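Phosphodiesterase (Candida albicans, PDB 6CPU) belongs to the cyclic nucleotide phosphodiesterase family and is a mostly helical metalloprotein with an HD-type site, modelled with zinc and magnesium ions. Local coordinates at residues L230-V234 with F276-V280; I238-I242 with L340-V344; F259-V263 with V390-W395; A285-L290 with L457-A461. Numbering follows the deposited sequence.

Contact 1: residues L230-V234 with F276-V280; sequences LVYCV and FRHAV. With ZN (zinc ion), chain B.
Leu230 lies over the start of helix 276-292: its CB is 3.7 Å from Phe276 CE2, its CD1 3.7 Å from Arg277 CB and its CD2 3.7 Å from Val280 CG1. Both segments are regular α-helix, running the same way at 26° with axes 10.2 Å apart; the CA atoms of Val234 and Val280 stand 6.6 Å from each other. Leu230 takes the mt rotamer, while Val234, Val280 and Phe276 have chi1 t. Val234 CG2 meets Val280 CG2 at 3.4 Å and Phe276 CZ at 3.9 Å, and Val231 N comes to the ring edge, 3.8 Å from Phe276 CE2. No hydrogen bond crosses; the side-chain contacts are apolar, and the guanidinium of Arg277 forms a salt bridge with Glu39. His278 takes no part here and binds zinc through NE2 at 2.2 Å, with His349, Asp350, Asp462 and two waters completing the HD-type site. Helix 276-292 thus runs between the metal and helix 227-242, whose Val231 and Val234 also touch Ile260 of helix 253-264.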
loop_
_atom_site.group_PDB
_atom_site.type_symbol
_atom_site.label_atom_id
_atom_site.label_comp_id
_atom_site.label_asym_id
_atom_site.label_seq_id
_atom_site.Cartn_x
_atom_site.Cartn_y
_atom_site.Cartn_z
ATOM N N LEU A 230 -11.363 2.020 -2.237
ATOM C CA LEU A 230 -10.382 1.028 -1.801
ATOM C C LEU A 230 -10.221 0.989 -0.282
ATOM O O LEU A 230 -10.037 -0.080 0.307
ATOM C CB LEU A 230 -9.044 1.260 -2.503
ATOM C CG LEU A 230 -9.086 0.894 -3.998
ATOM C CD1 LEU A 230 -7.958 1.583 -4.767
ATOM C CD2 LEU A 230 -9.063 -0.623 -4.216
ATOM N N VAL A 231 -10.312 2.150 0.355
ATOM C CA VAL A 231 -10.309 2.220 1.819
ATOM C C VAL A 231 -11.447 1.366 2.372
ATOM O O VAL A 231 -11.252 0.557 3.304
ATOM C CB VAL A 231 -10.453 3.679 2.312
ATOM C CG1 VAL A 231 -10.765 3.745 3.811
ATOM C CG2 VAL A 231 -9.185 4.457 2.003
ATOM N N TYR A 232 -12.637 1.542 1.808
ATOM C CA TYR A 232 -13.789 0.775 2.296
ATOM C C TYR A 232 -13.632 -0.718 2.033
ATOM O O TYR A 232 -14.015 -1.525 2.865
ATOM C CB TYR A 232 -15.096 1.275 1.702
ATOM C CG TYR A 232 -16.281 0.769 2.492
ATOM C CD1 TYR A 232 -17.018 -0.334 2.057
ATOM C CD2 TYR A 232 -16.650 1.380 3.685
ATOM C CE1 TYR A 232 -18.106 -0.806 2.787
ATOM C CE2 TYR A 232 -17.738 0.921 4.419
ATOM C CZ TYR A 232 -18.460 -0.174 3.969
ATOM O OH TYR A 232 -19.544 -0.643 4.708
ATOM N N CYS A 233 -13.077 -1.084 0.876
ATOM C CA CYS A 233 -12.759 -2.483 0.597
ATOM C C CYS A 233 -11.862 -3.108 1.662
ATOM O O CYS A 233 -12.102 -4.236 2.100
ATOM C CB CYS A 233 -12.109 -2.641 -0.775
ATOM S SG CYS A 233 -13.201 -2.285 -2.181
ATOM N N VAL A 234 -10.827 -2.384 2.084
ATOM C CA VAL A 234 -9.969 -2.873 3.147
ATOM C C VAL A 234 -10.778 -3.073 4.436
ATOM O O VAL A 234 -10.631 -4.085 5.113
ATOM C CB VAL A 234 -8.788 -1.922 3.415
ATOM C CG1 VAL A 234 -7.965 -2.413 4.601
ATOM C CG2 VAL A 234 -7.893 -1.822 2.190
ATOM N N PHE A 276 -1.467 2.217 -3.304
ATOM C CA PHE A 276 -2.438 1.633 -2.366
ATOM C C PHE A 276 -3.357 0.632 -3.084
ATOM O O PHE A 276 -3.724 -0.387 -2.514
ATOM C CB PHE A 276 -3.240 2.751 -1.748
ATOM C CG PHE A 276 -4.252 2.299 -0.750
ATOM C CD1 PHE A 276 -3.863 1.618 0.383
ATOM C CD2 PHE A 276 -5.597 2.629 -0.917
ATOM C CE1 PHE A 276 -4.808 1.210 1.311
ATOM C CE2 PHE A 276 -6.541 2.239 0.021
ATOM C CZ PHE A 276 -6.143 1.533 1.127
ATOM N N ARG A 277 -3.677 0.908 -4.341
ATOM C CA ARG A 277 -4.510 -0.012 -5.145
ATOM C C ARG A 277 -3.875 -1.412 -5.251
ATOM O O ARG A 277 -4.588 -2.412 -5.113
ATOM C CB ARG A 277 -4.833 0.584 -6.523
ATOM C CG ARG A 277 -5.627 -0.320 -7.470
ATOM C CD ARG A 277 -6.039 0.374 -8.761
ATOM N NE ARG A 277 -6.918 1.500 -8.479
ATOM C CZ ARG A 277 -6.555 2.774 -8.418
ATOM N NH1 ARG A 277 -5.313 3.167 -8.706
ATOM N NH2 ARG A 277 -7.460 3.675 -8.085
ATOM N N HIS A 278 -2.558 -1.474 -5.464
ATOM C CA HIS A 278 -1.816 -2.753 -5.490
ATOM C C HIS A 278 -1.887 -3.460 -4.152
ATOM O O HIS A 278 -2.111 -4.664 -4.095
ATOM C CB HIS A 278 -0.345 -2.553 -5.918
ATOM C CG HIS A 278 0.532 -3.757 -5.716
ATOM N ND1 HIS A 278 0.329 -4.955 -6.371
ATOM C CD2 HIS A 278 1.626 -3.942 -4.931
ATOM C CE1 HIS A 278 1.256 -5.823 -5.996
ATOM N NE2 HIS A 278 2.057 -5.236 -5.121
ATOM N N ALA A 279 -1.687 -2.713 -3.063
ATOM C CA ALA A 279 -1.772 -3.283 -1.730
ATOM C C ALA A 279 -3.136 -3.933 -1.480
ATOM O O ALA A 279 -3.223 -5.057 -0.941
ATOM C CB ALA A 279 -1.493 -2.222 -0.672
ATOM N N VAL A 280 -4.191 -3.216 -1.859
ATOM C CA VAL A 280 -5.544 -3.684 -1.636
ATOM C C VAL A 280 -5.847 -4.892 -2.549
ATOM O O VAL A 280 -6.477 -5.842 -2.124
ATOM C CB VAL A 280 -6.573 -2.551 -1.812
ATOM C CG1 VAL A 280 -7.986 -3.090 -1.647
ATOM C CG2 VAL A 280 -6.309 -1.434 -0.792
HETATM ZN ZN ZN B . 3.775 -5.987 -3.998
HETATM O O HOH W 1 4.779 -5.725 -5.950
HETATM O O HOH W 2 5.706 -6.702 -3.331
#

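Contact 2: residues I238-I242 with L340-V344; sequences IDYAI and LGLLV
Ile238 opens the last turn of helix 227-242 and reaches across to helix 336-348. Its CA-to-CB bond points sideways, but the mm rotamer (chi1 -60°, chi2 -68°) brings CD1 to 3.9 Å from Leu343 CB and 4.3 Å from Val344 CG2, while its CG2 lies 4.2 Å from Leu340 CD1. Asp239 and Tyr240 take the next two positions on other sides of the helix, and the Tyr240 hydroxyl is hydrogen-bonded to Pro297 O. Ala241, one turn after Ile238, faces the partner directly: its CB is 3.5 Å from Leu343 CD1 and 3.9 Å from Leu340 CD1, so the small methyl sits between two leucines. Ile242 (mt) closes the segment with CG1 4.0 Å from Leu340 CD1.

Both segments are α-helical and antiparallel, with 163° between their directions and axes 10.0 Å apart. The CA atoms of Ala241 and Leu340 are 5.7 Å apart, those of Ile238 and Leu343 7.2 Å, so the helices come closer at the alanine. Leu340 is tp and Leu343 mt; no hydrogen bond crosses the interface, which buries 235 Å². On its other flank Leu343 touches Leu283 and Leu290 of helix 276-292. Such near-antiparallel packing of aliphatic residues spaced three and four apart is typical of an all-helical bundle, here the helical phosphodiesterase fold.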
loop_
_atom_site.group_PDB
_atom_site.type_symbol
_atom_site.label_atom_id
_atom_site.label_comp_id
_atom_site.label_asym_id
_atom_site.label_seq_id
_atom_site.Cartn_x
_atom_site.Cartn_y
_atom_site.Cartn_z
ATOM N N ILE A 238 -10.850 -6.635 6.456
ATOM C CA ILE A 238 -10.244 -6.733 7.777
ATOM C C ILE A 238 -11.288 -6.884 8.887
ATOM O O ILE A 238 -11.090 -7.679 9.807
ATOM C CB ILE A 238 -9.305 -5.541 8.064
ATOM C CG1 ILE A 238 -8.179 -5.487 7.022
ATOM C CG2 ILE A 238 -8.737 -5.630 9.467
ATOM C CD1 ILE A 238 -7.173 -6.616 7.087
ATOM N N ASP A 239 -12.383 -6.134 8.818
ATOM C CA ASP A 239 -13.455 -6.275 9.812
ATOM C C ASP A 239 -13.958 -7.719 9.831
ATOM O O ASP A 239 -14.137 -8.303 10.902
ATOM C CB ASP A 239 -14.601 -5.303 9.519
ATOM C CG ASP A 239 -15.649 -5.253 10.636
ATOM O OD1 ASP A 239 -15.316 -5.486 11.808
ATOM O OD2 ASP A 239 -16.820 -4.947 10.335
ATOM N N TYR A 240 -14.139 -8.288 8.643
ATOM C CA TYR A 240 -14.634 -9.661 8.465
ATOM C C TYR A 240 -13.701 -10.688 9.115
ATOM O O TYR A 240 -14.155 -11.620 9.774
ATOM C CB TYR A 240 -14.791 -9.953 6.971
ATOM C CG TYR A 240 -15.577 -11.204 6.626
ATOM C CD1 TYR A 240 -16.959 -11.244 6.781
ATOM C CD2 TYR A 240 -14.941 -12.335 6.109
ATOM C CE1 TYR A 240 -17.688 -12.382 6.450
ATOM C CE2 TYR A 240 -15.667 -13.481 5.770
ATOM C CZ TYR A 240 -17.041 -13.490 5.940
ATOM O OH TYR A 240 -17.760 -14.623 5.618
ATOM N N ALA A 241 -12.395 -10.493 8.934
ATOM C CA ALA A 241 -11.388 -11.348 9.539
ATOM C C ALA A 241 -11.352 -11.202 11.058
ATOM O O ALA A 241 -11.267 -12.201 11.772
ATOM C CB ALA A 241 -10.024 -11.045 8.948
ATOM N N ILE A 242 -11.419 -9.965 11.551
ATOM C CA ILE A 242 -11.425 -9.695 12.996
ATOM C C ILE A 242 -12.613 -10.394 13.681
ATOM O O ILE A 242 -12.461 -10.973 14.756
ATOM C CB ILE A 242 -11.469 -8.173 13.297
ATOM C CG1 ILE A 242 -10.146 -7.507 12.910
ATOM C CG2 ILE A 242 -11.741 -7.901 14.771
ATOM C CD1 ILE A 242 -10.203 -5.991 12.869
ATOM N N LEU A 340 -5.737 -13.341 10.081
ATOM C CA LEU A 340 -5.740 -11.879 10.242
ATOM C C LEU A 340 -4.332 -11.310 10.036
ATOM O O LEU A 340 -4.161 -10.306 9.347
ATOM C CB LEU A 340 -6.266 -11.465 11.616
ATOM C CG LEU A 340 -6.304 -9.956 11.916
ATOM C CD1 LEU A 340 -7.165 -9.219 10.910
ATOM C CD2 LEU A 340 -6.792 -9.675 13.331
ATOM N N GLY A 341 -3.332 -11.971 10.618
ATOM C CA GLY A 341 -1.932 -11.581 10.441
ATOM C C GLY A 341 -1.482 -11.578 8.993
ATOM O O GLY A 341 -0.740 -10.687 8.574
ATOM N N LEU A 342 -1.935 -12.570 8.224
ATOM C CA LEU A 342 -1.607 -12.655 6.808
ATOM C C LEU A 342 -2.243 -11.486 6.057
ATOM O O LEU A 342 -1.595 -10.850 5.217
ATOM C CB LEU A 342 -2.104 -13.973 6.207
ATOM C CG LEU A 342 -1.357 -14.585 5.016
ATOM C CD1 LEU A 342 -2.329 -15.349 4.131
ATOM C CD2 LEU A 342 -0.579 -13.599 4.160
ATOM N N LEU A 343 -3.514 -11.224 6.359
ATOM C CA LEU A 343 -4.236 -10.134 5.712
ATOM C C LEU A 343 -3.606 -8.775 6.029
ATOM O O LEU A 343 -3.419 -7.966 5.128
ATOM C CB LEU A 343 -5.696 -10.133 6.132
ATOM C CG LEU A 343 -6.459 -11.355 5.614
ATOM C CD1 LEU A 343 -7.794 -11.480 6.321
ATOM C CD2 LEU A 343 -6.630 -11.280 4.110
ATOM N N VAL A 344 -3.294 -8.539 7.302
ATOM C CA VAL A 344 -2.601 -7.310 7.712
ATOM C C VAL A 344 -1.235 -7.186 7.006
ATOM O O VAL A 344 -0.906 -6.119 6.491
ATOM C CB VAL A 344 -2.510 -7.181 9.253
ATOM C CG1 VAL A 344 -1.594 -6.047 9.666
ATOM C CG2 VAL A 344 -3.897 -6.942 9.844
#

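Contact 3: residues F259-V263 with V390-W395; sequences FIFIV and VLRICW
Val390 (chi1 t) begins the last turn of helix 377-394 by setting its CG1 among three side chains of helix 253-264: 3.7 Å from Phe259 CE1, 3.9 Å from Val263 CG2 and 4.2 Å from Ile262 CG2. Leu391, in the mt rotamer, points sideways at CB but brings CD2 to 3.8 Å from Phe259 CE1. Arg392 and Ile393 lie on the far side of the helix. Cys394 (chi1 m) faces the partner again, with CB 3.8 Å from Phe259 CD1 and SG 3.8 Å from Ile262 CG2. Trp395 then leaves helical geometry at phi/psi -151/50, although its N still bonds to Leu391 O at 2.8 Å, and it stands at the N-cap position of helix 396-400. With chi1 at -151° its indole presents an edge to the face of Phe259 in a T-shaped stack, the six-membered rings 5.3 Å apart at their centroids and their planes at 73°.

Phe259 (chi1 t, chi2 65°) is therefore the residue on which most of the second segment converges. The helices are antiparallel at 153°, axes 10.8 Å apart, with CA separations of 6.1 Å for Phe259 and Cys394 and 6.8 Å for Val263 and Val390. Tyr187 of helix 177-193 touches Phe259 and Cys394, Leu347 of helix 336-348 meets Phe259 and Val263, and Trp395 reaches Ile242 at the end of helix 227-242.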
loop_
_atom_site.group_PDB
_atom_site.type_symbol
_atom_site.label_atom_id
_atom_site.label_comp_id
_atom_site.label_asym_id
_atom_site.label_seq_id
_atom_site.Cartn_x
_atom_site.Cartn_y
_atom_site.Cartn_z
ATOM N N PHE A 259 -7.226 3.736 10.923
ATOM C CA PHE A 259 -6.075 2.890 10.641
ATOM C C PHE A 259 -5.823 2.780 9.134
ATOM O O PHE A 259 -4.688 2.910 8.678
ATOM C CB PHE A 259 -6.293 1.517 11.288
ATOM C CG PHE A 259 -5.426 0.414 10.746
ATOM C CD1 PHE A 259 -4.049 0.439 10.898
ATOM C CD2 PHE A 259 -5.998 -0.681 10.105
ATOM C CE1 PHE A 259 -3.262 -0.591 10.418
ATOM C CE2 PHE A 259 -5.217 -1.713 9.628
ATOM C CZ PHE A 259 -3.839 -1.668 9.781
ATOM N N ILE A 260 -6.886 2.555 8.372
ATOM C CA ILE A 260 -6.737 2.367 6.930
ATOM C C ILE A 260 -6.339 3.659 6.222
ATOM O O ILE A 260 -5.569 3.626 5.247
ATOM C CB ILE A 260 -8.018 1.771 6.309
ATOM C CG1 ILE A 260 -8.277 0.391 6.918
ATOM C CG2 ILE A 260 -7.885 1.651 4.792
ATOM C CD1 ILE A 260 -9.728 -0.011 6.878
ATOM N N PHE A 261 -6.845 4.800 6.695
ATOM C CA PHE A 261 -6.402 6.094 6.151
ATOM C C PHE A 261 -4.905 6.289 6.360
ATOM O O PHE A 261 -4.193 6.760 5.462
ATOM C CB PHE A 261 -7.163 7.264 6.776
ATOM C CG PHE A 261 -8.379 7.681 6.018
ATOM C CD1 PHE A 261 -9.568 6.985 6.146
ATOM C CD2 PHE A 261 -8.351 8.812 5.213
ATOM C CE1 PHE A 261 -10.701 7.378 5.460
ATOM C CE2 PHE A 261 -9.481 9.213 4.522
ATOM C CZ PHE A 261 -10.656 8.489 4.639
ATOM N N ILE A 262 -4.432 5.925 7.549
ATOM C CA ILE A 262 -3.012 5.990 7.892
ATOM C C ILE A 262 -2.189 5.099 6.966
ATOM O O ILE A 262 -1.154 5.529 6.479
ATOM C CB ILE A 262 -2.741 5.529 9.355
ATOM C CG1 ILE A 262 -3.281 6.495 10.421
ATOM C CG2 ILE A 262 -1.268 5.233 9.589
ATOM C CD1 ILE A 262 -3.662 7.865 9.979
ATOM N N VAL A 263 -2.676 3.884 6.698
ATOM C CA VAL A 263 -2.000 2.971 5.767
ATOM C C VAL A 263 -1.970 3.567 4.360
ATOM O O VAL A 263 -0.912 3.598 3.720
ATOM C CB VAL A 263 -2.683 1.578 5.707
ATOM C CG1 VAL A 263 -2.110 0.749 4.566
ATOM C CG2 VAL A 263 -2.520 0.837 7.022
ATOM N N VAL A 390 3.344 2.320 11.337
ATOM C CA VAL A 390 1.904 2.104 11.286
ATOM C C VAL A 390 1.378 1.302 12.489
ATOM O O VAL A 390 0.623 1.840 13.298
ATOM C CB VAL A 390 1.471 1.451 9.954
ATOM C CG1 VAL A 390 -0.025 1.190 9.955
ATOM C CG2 VAL A 390 1.847 2.347 8.792
ATOM N N LEU A 391 1.780 0.043 12.619
ATOM C CA LEU A 391 1.148 -0.846 13.609
ATOM C C LEU A 391 1.524 -0.506 15.051
ATOM O O LEU A 391 0.677 -0.618 15.938
ATOM C CB LEU A 391 1.437 -2.322 13.303
ATOM C CG LEU A 391 0.910 -2.876 11.970
ATOM C CD1 LEU A 391 1.385 -4.300 11.764
ATOM C CD2 LEU A 391 -0.618 -2.810 11.903
ATOM N N ARG A 392 2.768 -0.080 15.293
ATOM C CA ARG A 392 3.201 0.271 16.662
ATOM C C ARG A 392 2.347 1.392 17.254
ATOM O O ARG A 392 2.094 1.418 18.461
ATOM C CB ARG A 392 4.686 0.671 16.686
ATOM C CG ARG A 392 5.242 1.046 18.063
ATOM C CD ARG A 392 5.221 -0.146 19.011
ATOM N NE ARG A 392 5.548 0.230 20.388
ATOM C CZ ARG A 392 4.689 0.682 21.305
ATOM N NH1 ARG A 392 3.400 0.886 21.032
ATOM N NH2 ARG A 392 5.148 0.959 22.524
ATOM N N ILE A 393 1.926 2.326 16.395
ATOM C CA ILE A 393 1.070 3.449 16.790
ATOM C C ILE A 393 -0.422 3.103 16.702
ATOM O O ILE A 393 -1.174 3.361 17.638
ATOM C CB ILE A 393 1.380 4.702 15.925
ATOM C CG1 ILE A 393 2.862 5.082 16.034
ATOM C CG2 ILE A 393 0.461 5.871 16.277
ATOM C CD1 ILE A 393 3.408 5.205 17.444
ATOM N N CYS A 394 -0.853 2.513 15.589
ATOM C CA CYS A 394 -2.271 2.275 15.331
ATOM C C CYS A 394 -2.861 1.006 15.948
ATOM O O CYS A 394 -4.052 0.978 16.238
ATOM C CB CYS A 394 -2.534 2.214 13.835
ATOM S SG CYS A 394 -2.186 3.777 13.030
ATOM N N TRP A 395 -2.047 -0.025 16.132
ATOM C CA TRP A 395 -2.543 -1.346 16.527
ATOM C C TRP A 395 -1.486 -2.125 17.338
ATOM O O TRP A 395 -1.187 -3.283 17.035
ATOM C CB TRP A 395 -2.953 -2.124 15.263
ATOM C CG TRP A 395 -4.054 -3.123 15.441
ATOM C CD1 TRP A 395 -4.567 -3.601 16.624
ATOM C CD2 TRP A 395 -4.763 -3.796 14.401
ATOM N NE1 TRP A 395 -5.550 -4.525 16.371
ATOM C CE2 TRP A 395 -5.692 -4.664 15.015
ATOM C CE3 TRP A 395 -4.704 -3.755 13.004
ATOM C CZ2 TRP A 395 -6.551 -5.491 14.273
ATOM C CZ3 TRP A 395 -5.563 -4.570 12.271
ATOM C CH2 TRP A 395 -6.470 -5.424 12.906
#

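Contact 4: residues A285-L290 with L457-A461; sequences ACFHFL and LIKCA
Small residues permit a close backbone approach between segments 285-290 and 457-461, where Ala285 and Ala461 are the nearest CA pair at 5.1 Å. Ala285 CB lies 3.8 Å from Ala461 CB, and the axes of the two α-helical segments approach to 9.2 Å while their directions diverge by 128°. Sulfur joins this tight region: Cys286 SG, at chi1 -84°, lies 3.5 Å from Ala461 CB and 4.2 Å from Ile458 CA.

The aromatic contribution is that of Phe289, one turn after Ala285. In its m rotamer (chi1 -64°, chi2 -18°) it lays CE2 3.6 Å from Cys460 CB, with the backbone of the other helix near the ring edge: Phe289 CE2 is 3.6 Å from Ala461 N and 3.9 Å from Leu457 O. These are packing distances, for N of Ala461 is bonded within its own helix to O of Leu457 at 2.9 Å. Leu457 (mt) adds its CD2, 4.1 Å from Phe289 CD2.

The aliphatic contact is looser, with Leu457 CD1 4.4 Å from Leu290 CD2. Beyond the pair, Cys460 packs on Leu540, Phe541 and Val544 of helix 525-547.

Ala461 immediately precedes Asp462, a zinc ligand, and helix 276-292 carries His278, another. The close alanine crossing thus joins two of the ligand-bearing helices of the HD-type metal site characteristic of the phosphodiesterase fold.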
loop_
_atom_site.group_PDB
_atom_site.type_symbol
_atom_site.label_atom_id
_atom_site.label_comp_id
_atom_site.label_asym_id
_atom_site.label_seq_id
_atom_site.Cartn_x
_atom_site.Cartn_y
_atom_site.Cartn_z
ATOM N N ALA A 285 -6.561 -10.721 -2.980
ATOM C CA ALA A 285 -6.101 -12.052 -3.413
ATOM C C ALA A 285 -5.931 -12.971 -2.222
ATOM O O ALA A 285 -6.475 -14.077 -2.207
ATOM C CB ALA A 285 -4.805 -11.951 -4.196
ATOM N N CYS A 286 -5.189 -12.515 -1.215
ATOM C CA CYS A 286 -5.041 -13.279 0.035
ATOM C C CYS A 286 -6.399 -13.625 0.626
ATOM O O CYS A 286 -6.629 -14.753 1.080
ATOM C CB CYS A 286 -4.251 -12.494 1.085
ATOM S SG CYS A 286 -2.466 -12.638 0.931
ATOM N N PHE A 287 -7.282 -12.636 0.636
ATOM C CA PHE A 287 -8.631 -12.804 1.172
ATOM C C PHE A 287 -9.352 -13.971 0.475
ATOM O O PHE A 287 -9.902 -14.849 1.137
ATOM C CB PHE A 287 -9.409 -11.503 1.009
ATOM C CG PHE A 287 -10.672 -11.433 1.812
ATOM C CD1 PHE A 287 -10.624 -11.382 3.192
ATOM C CD2 PHE A 287 -11.906 -11.383 1.185
ATOM C CE1 PHE A 287 -11.779 -11.297 3.943
ATOM C CE2 PHE A 287 -13.076 -11.294 1.931
ATOM C CZ PHE A 287 -13.010 -11.257 3.313
ATOM N N HIS A 288 -9.310 -13.992 -0.853
ATOM C CA HIS A 288 -9.921 -15.101 -1.608
ATOM C C HIS A 288 -9.232 -16.447 -1.347
ATOM O O HIS A 288 -9.923 -17.449 -1.111
ATOM C CB HIS A 288 -9.981 -14.800 -3.102
ATOM C CG HIS A 288 -11.228 -14.083 -3.516
ATOM N ND1 HIS A 288 -12.155 -14.636 -4.377
ATOM C CD2 HIS A 288 -11.713 -12.866 -3.169
ATOM C CE1 HIS A 288 -13.153 -13.788 -4.547
ATOM N NE2 HIS A 288 -12.905 -12.701 -3.832
ATOM N N PHE A 289 -7.892 -16.470 -1.354
ATOM C CA PHE A 289 -7.157 -17.691 -1.004
ATOM C C PHE A 289 -7.634 -18.253 0.327
ATOM O O PHE A 289 -7.952 -19.442 0.431
ATOM C CB PHE A 289 -5.633 -17.462 -0.931
ATOM C CG PHE A 289 -4.985 -17.062 -2.242
ATOM C CD1 PHE A 289 -5.613 -17.263 -3.462
ATOM C CD2 PHE A 289 -3.711 -16.506 -2.240
ATOM C CE1 PHE A 289 -4.998 -16.905 -4.650
ATOM C CE2 PHE A 289 -3.089 -16.152 -3.423
ATOM C CZ PHE A 289 -3.731 -16.343 -4.628
ATOM N N LEU A 290 -7.691 -17.399 1.341
ATOM C CA LEU A 290 -8.073 -17.816 2.680
ATOM C C LEU A 290 -9.517 -18.332 2.774
ATOM O O LEU A 290 -9.795 -19.253 3.548
ATOM C CB LEU A 290 -7.847 -16.675 3.665
ATOM C CG LEU A 290 -6.364 -16.349 3.914
ATOM C CD1 LEU A 290 -6.183 -14.913 4.396
ATOM C CD2 LEU A 290 -5.764 -17.334 4.908
ATOM N N LEU A 457 1.510 -17.927 0.567
ATOM C CA LEU A 457 0.247 -17.297 0.200
ATOM C C LEU A 457 0.463 -15.833 -0.186
ATOM O O LEU A 457 -0.010 -15.394 -1.232
ATOM C CB LEU A 457 -0.789 -17.443 1.316
ATOM C CG LEU A 457 -1.351 -18.868 1.465
ATOM C CD1 LEU A 457 -2.367 -18.929 2.587
ATOM C CD2 LEU A 457 -1.957 -19.344 0.154
ATOM N N ILE A 458 1.227 -15.098 0.625
ATOM C CA ILE A 458 1.502 -13.698 0.304
ATOM C C ILE A 458 2.325 -13.605 -0.980
ATOM O O ILE A 458 2.115 -12.706 -1.765
ATOM C CB ILE A 458 2.154 -12.940 1.490
ATOM C CG1 ILE A 458 2.009 -11.420 1.304
ATOM C CG2 ILE A 458 3.614 -13.348 1.666
ATOM C CD1 ILE A 458 2.476 -10.623 2.509
ATOM N N LYS A 459 3.240 -14.547 -1.225
ATOM C CA LYS A 459 3.978 -14.563 -2.498
ATOM C C LYS A 459 3.053 -14.705 -3.691
ATOM O O LYS A 459 3.207 -14.014 -4.700
ATOM C CB LYS A 459 5.013 -15.690 -2.532
ATOM C CG LYS A 459 6.328 -15.329 -1.868
ATOM C CD LYS A 459 7.312 -16.498 -1.861
ATOM C CE LYS A 459 7.739 -16.882 -3.268
ATOM N NZ LYS A 459 8.206 -15.724 -4.074
ATOM N N CYS A 460 2.114 -15.638 -3.582
ATOM C CA CYS A 460 1.153 -15.891 -4.658
ATOM C C CYS A 460 0.278 -14.651 -4.879
ATOM O O CYS A 460 0.090 -14.203 -6.011
ATOM C CB CYS A 460 0.304 -17.120 -4.329
ATOM S SG CYS A 460 1.176 -18.701 -4.571
ATOM N N ALA A 461 -0.219 -14.083 -3.785
ATOM C CA ALA A 461 -1.033 -12.854 -3.850
ATOM C C ALA A 461 -0.282 -11.706 -4.509
ATOM O O ALA A 461 -0.823 -11.015 -5.376
ATOM C CB ALA A 461 -1.491 -12.457 -2.458
#

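How the contacts relate
All four contacts are buried and none belongs to the surface; contact 1 lies deepest, about 7 Å between its centre and that of the chain, against 12 to 15 Å for the others. Contacts 1 and 2 share helix 227-242, and contacts 1 and 4 share helix 276-292. Contact 1 runs near-parallel and bears a zinc ligand, whereas contacts 2 and 3 are near-antiparallel; contact 2 is purely aliphatic, and contact 3 alone has an aromatic stack across its segments. Contact 4 combines two alanines and a cysteine with Phe289 and Leu457. Ile260 links contacts 1 and 3, Trp395 joins contact 3 to contact 2, and Leu343 meets Leu290 of contact 4; contacts 3 and 4 do not touch.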